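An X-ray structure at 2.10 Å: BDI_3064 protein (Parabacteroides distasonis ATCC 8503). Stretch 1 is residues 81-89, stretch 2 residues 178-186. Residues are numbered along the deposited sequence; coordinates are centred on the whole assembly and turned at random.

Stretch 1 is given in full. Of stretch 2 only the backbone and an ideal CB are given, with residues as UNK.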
# COMPACT_ATOMS: atom_id res chain seq x y z
N PHE A 81 10.30 9.21 -13.43
CA PHE A 81 10.85 10.34 -12.72
C PHE A 81 11.21 11.41 -13.72
O PHE A 81 11.46 11.15 -14.90
CB PHE A 81 12.10 9.95 -11.92
CG PHE A 81 11.87 8.86 -10.91
CD1 PHE A 81 11.46 9.17 -9.61
CD2 PHE A 81 12.05 7.53 -11.25
CE1 PHE A 81 11.23 8.16 -8.68
CE2 PHE A 81 11.83 6.51 -10.32
CZ PHE A 81 11.42 6.83 -9.04
N ARG A 82 11.26 12.63 -13.23
CA ARG A 82 11.79 13.74 -13.99
C ARG A 82 13.25 13.46 -14.20
O ARG A 82 13.91 12.88 -13.33
CB ARG A 82 11.66 15.03 -13.20
CG ARG A 82 10.24 15.46 -12.96
CD ARG A 82 10.26 16.82 -12.35
NE ARG A 82 9.06 17.10 -11.57
CZ ARG A 82 7.87 17.49 -12.05
NH1 ARG A 82 7.63 17.65 -13.35
NH2 ARG A 82 6.89 17.73 -11.19
N GLU A 83 13.77 13.86 -15.36
CA GLU A 83 15.19 13.69 -15.62
C GLU A 83 15.89 14.74 -14.77
O GLU A 83 15.57 15.91 -14.88
CB GLU A 83 15.51 13.83 -17.10
CG GLU A 83 14.86 12.72 -17.92
CD GLU A 83 15.31 12.72 -19.36
OE1 GLU A 83 16.02 13.66 -19.78
OE2 GLU A 83 14.96 11.76 -20.09
N PRO A 84 16.75 14.30 -13.83
CA PRO A 84 17.30 15.25 -12.92
C PRO A 84 18.65 15.74 -13.41
O PRO A 84 19.36 15.01 -14.09
CB PRO A 84 17.46 14.43 -11.65
CG PRO A 84 17.84 13.07 -12.13
CD PRO A 84 17.21 12.93 -13.50
N SER A 85 18.97 16.98 -13.06
CA SER A 85 20.31 17.54 -13.25
C SER A 85 20.99 17.87 -11.94
O SER A 85 22.20 18.07 -11.92
CB SER A 85 20.23 18.82 -14.06
OG SER A 85 19.93 18.54 -15.41
N THR A 86 20.23 17.95 -10.84
CA THR A 86 20.74 18.50 -9.60
C THR A 86 20.34 17.63 -8.41
O THR A 86 19.27 17.03 -8.41
CB THR A 86 20.24 19.94 -9.36
OG1 THR A 86 18.86 19.92 -9.02
CG2 THR A 86 20.42 20.82 -10.60
N LEU A 87 21.23 17.54 -7.43
CA LEU A 87 20.89 17.07 -6.11
C LEU A 87 20.59 18.30 -5.30
O LEU A 87 21.49 19.06 -4.94
CB LEU A 87 22.04 16.31 -5.49
CG LEU A 87 21.90 15.94 -4.01
CD1 LEU A 87 20.75 14.97 -3.81
CD2 LEU A 87 23.20 15.32 -3.54
N SER A 88 19.31 18.52 -5.03
CA SER A 88 18.88 19.61 -4.18
C SER A 88 18.66 19.11 -2.74
O SER A 88 18.14 18.02 -2.53
CB SER A 88 17.62 20.23 -4.73
OG SER A 88 17.01 21.06 -3.77
N MET A 89 19.10 19.90 -1.77
CA MET A 89 18.80 19.68 -0.36
C MET A 89 18.47 21.00 0.32
O MET A 89 18.70 22.08 -0.22
CB MET A 89 19.99 19.10 0.38
CG MET A 89 20.89 18.20 -0.44
SD MET A 89 22.06 17.42 0.65
CE MET A 89 23.17 18.78 0.97
N UNK A 178 16.74 15.51 -2.64
CA UNK A 178 16.06 15.06 -3.84
C UNK A 178 16.81 15.45 -5.10
O UNK A 178 17.60 16.43 -5.10
CB UNK A 178 14.64 15.63 -3.88
N UNK A 179 16.55 14.69 -6.15
CA UNK A 179 17.00 15.03 -7.47
C UNK A 179 15.93 15.86 -8.14
O UNK A 179 14.75 15.52 -8.06
CB UNK A 179 17.33 13.78 -8.29
N UNK A 180 16.34 16.97 -8.75
CA UNK A 180 15.44 17.90 -9.44
C UNK A 180 15.97 18.17 -10.83
O UNK A 180 17.17 18.00 -11.07
CB UNK A 180 15.29 19.21 -8.66
N UNK A 181 15.09 18.58 -11.75
CA UNK A 181 15.57 18.88 -13.09
C UNK A 181 16.27 20.24 -13.11
O UNK A 181 16.06 21.05 -12.21
CB UNK A 181 14.41 18.86 -14.09
N UNK A 182 17.13 20.45 -14.10
CA UNK A 182 17.83 21.74 -14.27
C UNK A 182 16.82 22.87 -14.40
O UNK A 182 16.92 23.88 -13.73
CB UNK A 182 18.74 21.71 -15.50
N UNK A 183 15.85 22.67 -15.27
CA UNK A 183 14.71 23.59 -15.39
C UNK A 183 13.63 23.15 -14.41
O UNK A 183 12.98 22.12 -14.62
CB UNK A 183 14.17 23.62 -16.82
N UNK A 184 13.44 23.92 -13.34
CA UNK A 184 12.37 23.63 -12.40
C UNK A 184 11.04 23.80 -13.10
O UNK A 184 10.84 24.80 -13.79
CB UNK A 184 12.46 24.53 -11.17
N UNK A 185 10.12 22.83 -12.95
CA UNK A 185 8.75 23.03 -13.44
C UNK A 185 8.20 24.35 -12.90
O UNK A 185 8.42 24.67 -11.74
CB UNK A 185 7.85 21.87 -13.03
N UNK A 186 7.55 25.13 -13.75
CA UNK A 186 6.89 26.34 -13.28
C UNK A 186 5.40 26.23 -13.54
O UNK A 186 4.91 25.28 -14.18
CB UNK A 186 7.47 27.58 -13.96

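Positions 178 to 180 run antiparallel to Thr86, Leu87 and Ser88, and the backbone fixes the register before any side chain is chosen.

Position 178 pairs with Ser88 through two bonds, Ser88 N to the O of 178 at 2.7 Å and the N of 178 to Ser88 O at 2.9 Å. Its CB leaves on the face that carries Ser88 and Thr86, 4.5 Å from Ser88 O. An extended backbone (-161/156) beside a small hydroxyl suits a polar chain, a beta-branched residue or a longer aliphatic one. The deposited residue is Glu178. Its carboxylate does not touch Ser88 directly; one water bridges them, accepting from Ser88 OG at 2.7 Å and donating to Glu178 OE2 at 2.7 Å.

At position 179 the CB turns to the other face, with Leu87. It lies a tight 3.4 Å from Pro84 CB, so the chain must start against the proline ring and grow past it. The neighbours here are apolar, and leucine, isoleucine, valine or methionine would all be reasonable. Leu179 is found, with chi1 m and chi2 t; its CD2 reaches Leu87 CD1 at 3.9 Å. Beneath the side chain, Leu179 CA makes a CA-H...O contact with Thr86 O at 3.2 Å.

Position 180 returns to the Thr86 and Ser88 face, its CB 3.7 Å from Thr86 OG1 and 4.7 Å from Ser88 CB. Both neighbours are small, leaving room for a medium-sized chain, aliphatic or polar. Leu180 fills it, laying CD1 3.5 Å from Ser88 CB. Its backbone does more: Leu180 N donates to Thr86 O at 3.0 Å, while Leu180 O accepts from Ser85 N at 2.9 Å, Thr86 N at 3.1 Å and Thr86 OG1 at 3.3 Å. One carbonyl thus gathers three donors where the pairing ends.

Position 181 has left the ladder. With phi at -77° and its N bonded to nothing in stretch 1, proline is allowed, though other residues would be too. The CB points away overall yet sits a tight 3.3 Å from Glu83 O, which favours a compact start. Pro181 meets this: its CA is 4.0 Å from Pro84 CA, and its CG packs 3.9 Å from Arg82 CD.

At position 182 the CB points sideways, 3.4 Å from Ser85 OG. A small residue, or a polar one that could use the hydroxyl, would suit. Ala182 simply rests its methyl against Ser85 OG.

Positions 183 and 184 have CBs pointing away, with no stretch 1 atom within 5.5 Å, so this contact sets little preference. They are Ser183 and Leu184; the end of Leu184 swings nearer without making contact.

Position 185 points toward stretch 1, its CB 4.2 Å from Arg82 NH1. An acid could answer the charge, while a flat or compact apolar group could cover the guanidinium. With phi at -52°, proline is also permitted. Pro185 takes the covering role, its CG over one guanidinium face, 3.5 Å from Arg82 NH1.

Position 186 is out of reach, so stretch 1 imposes nothing; it is Ser186.

Stretch 2 178-186: ELLPASLPS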
# COMPACT_ATOMS: atom_id res chain seq x y z
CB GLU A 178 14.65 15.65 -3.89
CG GLU A 178 14.60 17.16 -3.89
CD GLU A 178 13.19 17.71 -3.75
OE1 GLU A 178 12.20 16.95 -3.91
OE2 GLU A 178 13.08 18.91 -3.48
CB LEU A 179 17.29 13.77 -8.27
CG LEU A 179 18.30 12.81 -7.68
CD1 LEU A 179 18.61 11.71 -8.68
CD2 LEU A 179 19.57 13.52 -7.27
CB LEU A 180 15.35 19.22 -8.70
CG LEU A 180 14.64 19.22 -7.35
CD1 LEU A 180 14.78 20.58 -6.66
CD2 LEU A 180 13.17 18.90 -7.51
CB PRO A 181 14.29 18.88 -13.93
CG PRO A 181 13.22 19.22 -12.98
CD PRO A 181 13.63 18.70 -11.65
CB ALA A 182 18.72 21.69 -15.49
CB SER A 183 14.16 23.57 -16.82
OG SER A 183 13.10 24.51 -16.96
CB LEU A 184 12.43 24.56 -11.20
CG LEU A 184 13.70 24.45 -10.35
CD1 LEU A 184 13.63 25.46 -9.20
CD2 LEU A 184 13.92 23.04 -9.83
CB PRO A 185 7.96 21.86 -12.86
CG PRO A 185 8.97 20.82 -12.54
CD PRO A 185 10.28 21.52 -12.29
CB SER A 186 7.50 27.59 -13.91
OG SER A 186 7.48 27.48 -15.32
O HOH W 1 15.09 20.12 -2.17
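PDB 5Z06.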